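Local coordinates for YcaO (Methanopyrus kandleri, PDB 6CIB), which binds ADP and magnesium as a YcaO-family enzyme and probably takes part in thioamidation of the ribosomal peptide backbone, at residues 38-50 / 61-75. Sequence-based numbering, arbitrary orientation.
Sequences FSDRVGPIPVEIR and HAGKGTTRIQARVSA. With ADP (adenosine-5'-diphosphate), chain G; OXM (oxamic acid), chain I.
Glu48 and Arg68 illustrate how one buried carboxylate can fasten a helix to a β-sheet. Arg68 NH1 reaches the anti side of Glu48 OE2 at 2.8 Å, the two flat groups standing 78° apart. Bends at chi2 (62°) and chi3 (58°) curl the Arg68 chain back over the sheet, where its guanidinium is sandwiched between Pro46 CB, 3.4 Å from CZ, and Ser39 CB. NH1 and NH2 also grip Asp40 O end-on, while NE and NH2 hold the carboxylate of an oxamic acid that Arg41 shares. Glu48 OE2 also accepts Ser39 OG on its syn side and a weak bond from Arg72 NE; Arg72 NH2 donates almost straight to Ser39 OG (3.2 Å), which thus bridges Arg72 and Glu48. OE1 takes both end nitrogens of Arg50, whose guanidinium lies flat against Ala75 CB and whose NE pairs with Glu29. With an alanine here, Arg68 and Arg72 are likely to lose their common carboxylate, Ser39 OG its acceptor, and Arg50 all but Glu29 as counter-charge. In the backbone, Glu48 and Gly63 form an antiparallel hydrogen-bonded pair. Lys64 and Ser74 both bind ADP O2A. The clustered arginines probably keep Glu48 ionised: Arg68 and Arg72 tie helix to hairpin by charge and hydrogen bonds, while Arg50 braces Glu48 from its own strand.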
loop_
_atom_site.group_PDB
_atom_site.type_symbol
_atom_site.label_atom_id
_atom_site.label_comp_id
_atom_site.label_asym_id
_atom_site.label_seq_id
_atom_site.Cartn_x
_atom_site.Cartn_y
_atom_site.Cartn_z
ATOM N N PHE A 38 14.050 12.848 -10.026
ATOM C CA PHE A 38 14.978 11.914 -10.666
ATOM C C PHE A 38 14.203 10.850 -11.442
ATOM O O PHE A 38 13.180 10.355 -10.965
ATOM C CB PHE A 38 15.843 11.200 -9.622
ATOM C CG PHE A 38 16.675 12.120 -8.768
ATOM C CD1 PHE A 38 17.926 12.571 -9.212
ATOM C CD2 PHE A 38 16.218 12.522 -7.508
ATOM C CE1 PHE A 38 18.702 13.413 -8.421
ATOM C CE2 PHE A 38 16.995 13.361 -6.708
ATOM C CZ PHE A 38 18.239 13.800 -7.164
ATOM N N SER A 39 14.722 10.478 -12.605
ATOM C CA SER A 39 14.161 9.381 -13.393
ATOM C C SER A 39 15.104 8.196 -13.481
ATOM O O SER A 39 16.253 8.324 -13.913
ATOM C CB SER A 39 13.794 9.856 -14.802
ATOM O OG SER A 39 12.754 10.807 -14.744
ATOM N N ASP A 40 14.610 7.039 -13.054
ATOM C CA ASP A 40 15.357 5.786 -13.153
ATOM C C ASP A 40 14.621 4.830 -14.084
ATOM O O ASP A 40 13.458 5.047 -14.409
ATOM C CB ASP A 40 15.529 5.155 -11.758
ATOM C CG ASP A 40 16.580 5.881 -10.896
ATOM O OD1 ASP A 40 17.209 6.849 -11.382
ATOM O OD2 ASP A 40 16.773 5.483 -9.718
ATOM N N ARG A 41 15.305 3.787 -14.521
ATOM C CA ARG A 41 14.653 2.668 -15.184
ATOM C C ARG A 41 15.326 1.398 -14.689
ATOM O O ARG A 41 16.539 1.218 -14.852
ATOM C CB ARG A 41 14.729 2.789 -16.714
ATOM C CG ARG A 41 13.628 2.035 -17.483
ATOM C CD ARG A 41 13.633 2.314 -18.997
ATOM N NE ARG A 41 14.997 2.220 -19.482
ATOM C CZ ARG A 41 15.735 3.215 -19.957
ATOM N NH1 ARG A 41 15.242 4.438 -20.143
ATOM N NH2 ARG A 41 16.983 2.947 -20.287
ATOM N N VAL A 42 14.544 0.529 -14.064
ATOM C CA VAL A 42 15.083 -0.718 -13.529
ATOM C C VAL A 42 14.595 -1.826 -14.446
ATOM O O VAL A 42 13.395 -2.142 -14.474
ATOM C CB VAL A 42 14.691 -0.938 -12.046
ATOM C CG1 VAL A 42 15.199 -2.281 -11.542
ATOM C CG2 VAL A 42 15.239 0.195 -11.180
ATOM N N GLY A 43 15.536 -2.389 -15.208
ATOM C CA GLY A 43 15.220 -3.223 -16.375
ATOM C C GLY A 43 14.269 -2.434 -17.254
ATOM O O GLY A 43 14.598 -1.308 -17.642
ATOM N N PRO A 44 13.059 -2.974 -17.508
ATOM C CA PRO A 44 12.086 -2.247 -18.327
ATOM C C PRO A 44 11.192 -1.273 -17.544
ATOM O O PRO A 44 10.363 -0.604 -18.166
ATOM C CB PRO A 44 11.231 -3.376 -18.902
ATOM C CG PRO A 44 11.190 -4.382 -17.795
ATOM C CD PRO A 44 12.529 -4.294 -17.090
ATOM N N ILE A 45 11.344 -1.196 -16.214
ATOM C CA ILE A 45 10.403 -0.442 -15.368
ATOM C C ILE A 45 10.876 0.979 -15.035
ATOM O O ILE A 45 11.909 1.154 -14.376
ATOM C CB ILE A 45 10.030 -1.192 -14.049
ATOM C CG1 ILE A 45 9.400 -2.574 -14.341
ATOM C CG2 ILE A 45 9.120 -0.332 -13.162
ATOM C CD1 ILE A 45 8.205 -2.558 -15.291
ATOM N N PRO A 46 10.101 1.994 -15.470
ATOM C CA PRO A 46 10.342 3.382 -15.084
ATOM C C PRO A 46 10.071 3.588 -13.600
ATOM O O PRO A 46 9.009 3.184 -13.095
ATOM C CB PRO A 46 9.310 4.177 -15.906
ATOM C CG PRO A 46 8.808 3.247 -16.942
ATOM C CD PRO A 46 8.956 1.868 -16.385
ATOM N N VAL A 47 11.039 4.197 -12.916
ATOM C CA VAL A 47 10.902 4.566 -11.504
ATOM C C VAL A 47 11.197 6.068 -11.379
ATOM O O VAL A 47 12.094 6.589 -12.043
ATOM C CB VAL A 47 11.837 3.732 -10.574
ATOM C CG1 VAL A 47 11.696 4.169 -9.110
ATOM C CG2 VAL A 47 11.540 2.241 -10.698
ATOM N N GLU A 48 10.433 6.747 -10.527
ATOM C CA GLU A 48 10.552 8.188 -10.334
ATOM C C GLU A 48 10.851 8.507 -8.876
ATOM O O GLU A 48 10.241 7.930 -7.968
ATOM C CB GLU A 48 9.261 8.877 -10.771
ATOM C CG GLU A 48 9.044 8.891 -12.278
ATOM C CD GLU A 48 9.977 9.856 -12.999
ATOM O OE1 GLU A 48 10.172 10.987 -12.515
ATOM O OE2 GLU A 48 10.506 9.484 -14.059
ATOM N N ILE A 49 11.802 9.406 -8.644
ATOM C CA ILE A 49 12.157 9.775 -7.262
ATOM C C ILE A 49 11.914 11.260 -7.071
ATOM O O ILE A 49 12.248 12.068 -7.946
ATOM C CB ILE A 49 13.606 9.367 -6.877
ATOM C CG1 ILE A 49 13.764 7.844 -6.890
ATOM C CG2 ILE A 49 13.994 9.865 -5.482
ATOM C CD1 ILE A 49 14.439 7.334 -8.140
ATOM N N ARG A 50 11.318 11.602 -5.929
ATOM C CA ARG A 50 11.057 12.985 -5.561
ATOM C C ARG A 50 11.726 13.336 -4.234
ATOM O O ARG A 50 11.648 12.568 -3.268
ATOM C CB ARG A 50 9.546 13.241 -5.493
ATOM C CG ARG A 50 8.789 12.957 -6.801
ATOM C CD ARG A 50 9.092 14.007 -7.873
ATOM N NE ARG A 50 8.456 13.714 -9.163
ATOM C CZ ARG A 50 8.979 12.944 -10.121
ATOM N NH1 ARG A 50 10.170 12.375 -9.955
ATOM N NH2 ARG A 50 8.302 12.738 -11.255
ATOM N N HIS A 61 10.510 10.477 -1.818
ATOM C CA HIS A 61 9.340 9.673 -2.183
ATOM C C HIS A 61 9.567 9.095 -3.569
ATOM O O HIS A 61 10.273 9.688 -4.394
ATOM C CB HIS A 61 8.050 10.499 -2.157
ATOM C CG HIS A 61 7.842 11.265 -0.885
ATOM N ND1 HIS A 61 7.577 10.653 0.323
ATOM C CD2 HIS A 61 7.862 12.598 -0.634
ATOM C CE1 HIS A 61 7.444 11.575 1.261
ATOM N NE2 HIS A 61 7.608 12.764 0.706
ATOM N N ALA A 62 8.974 7.931 -3.817
ATOM C CA ALA A 62 9.124 7.258 -5.094
ATOM C C ALA A 62 7.782 6.931 -5.727
ATOM O O ALA A 62 6.772 6.746 -5.033
ATOM C CB ALA A 62 9.979 6.006 -4.949
ATOM N N GLY A 63 7.790 6.899 -7.056
ATOM C CA GLY A 63 6.684 6.399 -7.856
ATOM C C GLY A 63 7.226 5.453 -8.899
ATOM O O GLY A 63 8.441 5.386 -9.129
ATOM N N LYS A 64 6.323 4.713 -9.526
ATOM C CA LYS A 64 6.682 3.727 -10.528
ATOM C C LYS A 64 5.452 3.369 -11.325
ATOM O O LYS A 64 4.336 3.743 -10.946
ATOM C CB LYS A 64 7.328 2.473 -9.892
ATOM C CG LYS A 64 6.392 1.469 -9.216
ATOM C CD LYS A 64 5.797 1.999 -7.928
ATOM C CE LYS A 64 5.199 0.886 -7.082
ATOM N NZ LYS A 64 4.213 1.468 -6.127
ATOM N N GLY A 65 5.661 2.637 -12.419
ATOM C CA GLY A 65 4.572 2.226 -13.309
ATOM C C GLY A 65 5.113 1.442 -14.488
ATOM O O GLY A 65 6.330 1.297 -14.643
ATOM N N THR A 66 4.216 0.935 -15.332
ATOM C CA THR A 66 4.647 0.264 -16.556
ATOM C C THR A 66 5.084 1.265 -17.626
ATOM O O THR A 66 5.812 0.895 -18.556
ATOM C CB THR A 66 3.559 -0.654 -17.133
ATOM O OG1 THR A 66 2.387 0.122 -17.402
ATOM C CG2 THR A 66 3.216 -1.767 -16.143
ATOM N N THR A 67 4.632 2.514 -17.495
ATOM C CA THR A 67 4.960 3.594 -18.421
ATOM C C THR A 67 5.554 4.766 -17.642
ATOM O O THR A 67 5.315 4.906 -16.436
ATOM C CB THR A 67 3.717 4.122 -19.175
ATOM O OG1 THR A 67 2.760 4.591 -18.220
ATOM C CG2 THR A 67 3.076 3.040 -20.073
ATOM N N ARG A 68 6.310 5.611 -18.345
ATOM C CA ARG A 68 6.947 6.787 -17.743
ATOM C C ARG A 68 5.883 7.756 -17.246
ATOM O O ARG A 68 6.051 8.380 -16.190
ATOM C CB ARG A 68 7.899 7.462 -18.748
ATOM C CG ARG A 68 8.669 8.689 -18.227
ATOM C CD ARG A 68 9.615 8.375 -17.061
ATOM N NE ARG A 68 10.614 7.365 -17.409
ATOM C CZ ARG A 68 11.427 6.760 -16.543
ATOM N NH1 ARG A 68 11.380 7.049 -15.243
ATOM N NH2 ARG A 68 12.292 5.849 -16.984
ATOM N N ILE A 69 4.788 7.869 -18.003
ATOM C CA ILE A 69 3.652 8.693 -17.599
ATOM C C ILE A 69 3.101 8.214 -16.244
ATOM O O ILE A 69 2.986 9.021 -15.309
ATOM C CB ILE A 69 2.537 8.788 -18.693
ATOM C CG1 ILE A 69 2.975 9.708 -19.849
ATOM C CG2 ILE A 69 1.250 9.348 -18.091
ATOM C CD1 ILE A 69 2.098 9.635 -21.104
ATOM N N GLN A 70 2.796 6.922 -16.123
ATOM C CA GLN A 70 2.232 6.391 -14.859
ATOM C C GLN A 70 3.200 6.537 -13.680
ATOM O O GLN A 70 2.777 6.858 -12.575
ATOM C CB GLN A 70 1.742 4.934 -14.997
ATOM C CG GLN A 70 1.234 4.268 -13.700
ATOM C CD GLN A 70 0.108 5.026 -12.985
ATOM O OE1 GLN A 70 -0.591 5.854 -13.576
ATOM N NE2 GLN A 70 -0.075 4.728 -11.692
ATOM N N ALA A 71 4.491 6.319 -13.931
ATOM C CA ALA A 71 5.511 6.512 -12.902
ATOM C C ALA A 71 5.539 7.953 -12.396
ATOM O O ALA A 71 5.716 8.188 -11.194
ATOM C CB ALA A 71 6.879 6.094 -13.419
ATOM N N ARG A 72 5.351 8.905 -13.311
ATOM C CA ARG A 72 5.358 10.329 -12.980
ATOM C C ARG A 72 4.082 10.765 -12.246
ATOM O O ARG A 72 4.138 11.617 -11.363
ATOM C CB ARG A 72 5.658 11.189 -14.224
ATOM C CG ARG A 72 7.131 11.106 -14.593
ATOM C CD ARG A 72 7.549 11.907 -15.810
ATOM N NE ARG A 72 8.992 11.776 -15.987
ATOM C CZ ARG A 72 9.658 11.982 -17.124
ATOM N NH1 ARG A 72 9.029 12.334 -18.238
ATOM N NH2 ARG A 72 10.975 11.823 -17.142
ATOM N N VAL A 73 2.951 10.164 -12.605
ATOM C CA VAL A 73 1.692 10.333 -11.866
ATOM C C VAL A 73 1.827 9.743 -10.458
ATOM O O VAL A 73 1.509 10.406 -9.468
ATOM C CB VAL A 73 0.496 9.685 -12.607
ATOM C CG1 VAL A 73 -0.761 9.704 -11.737
ATOM C CG2 VAL A 73 0.230 10.399 -13.929
ATOM N N SER A 74 2.313 8.504 -10.390
ATOM C CA SER A 74 2.525 7.785 -9.126
ATOM C C SER A 74 3.418 8.586 -8.164
ATOM O O SER A 74 3.079 8.742 -6.988
ATOM C CB SER A 74 3.132 6.407 -9.431
ATOM O OG SER A 74 3.652 5.787 -8.283
ATOM N N ALA A 75 4.546 9.098 -8.670
ATOM C CA ALA A 75 5.463 9.899 -7.847
ATOM C C ALA A 75 4.805 11.184 -7.342
ATOM O O ALA A 75 4.931 11.511 -6.160
ATOM C CB ALA A 75 6.760 10.204 -8.588
HETATM P PB ADP G . 1.020 2.464 -4.018
HETATM O O1B ADP G . -0.317 3.064 -3.635
HETATM O O2B ADP G . 1.119 0.966 -3.809
HETATM O O3B ADP G . 2.229 3.228 -3.531
HETATM P PA ADP G . 1.441 3.694 -6.613
HETATM O O1A ADP G . 0.844 3.276 -7.929
HETATM O O2A ADP G . 2.938 3.853 -6.567
HETATM O O3A ADP G . 0.988 2.525 -5.628
HETATM O "O5'" ADP G . 0.710 5.045 -6.144
HETATM C "C5'" ADP G . 1.241 6.046 -5.256
HETATM C "C4'" ADP G . 0.133 7.060 -4.917
HETATM O "O4'" ADP G . -0.351 7.678 -6.120
HETATM C "C3'" ADP G . -1.105 6.425 -4.278
HETATM O "O3'" ADP G . -1.750 7.377 -3.409
HETATM C "C2'" ADP G . -2.010 6.141 -5.463
HETATM O "O2'" ADP G . -3.382 6.028 -5.092
HETATM C "C1'" ADP G . -1.729 7.340 -6.363
HETATM N N9 ADP G . -1.897 7.048 -7.804
HETATM C C8 ADP G . -1.169 6.165 -8.513
HETATM N N7 ADP G . -1.574 6.132 -9.803
HETATM C C5 ADP G . -2.562 7.022 -9.941
HETATM C C6 ADP G . -3.418 7.484 -11.059
HETATM N N6 ADP G . -3.265 6.963 -12.299
HETATM N N1 ADP G . -4.349 8.431 -10.784
HETATM C C2 ADP G . -4.507 8.957 -9.545
HETATM N N3 ADP G . -3.754 8.584 -8.485
HETATM C C4 ADP G . -2.779 7.635 -8.621
HETATM C C1 OXM I . 12.243 6.342 -21.899
HETATM N N1 OXM I . 13.432 5.881 -22.272
HETATM O O1 OXM I . 11.455 6.850 -22.698
HETATM C C2 OXM I . 11.874 6.231 -20.486
HETATM O O2 OXM I . 10.931 6.926 -20.047
HETATM O O3 OXM I . 12.515 5.442 -19.753
HETATM O O HOH W 1 7.522 -1.124 -18.384
HETATM O O HOH W 2 5.758 13.808 -11.657
#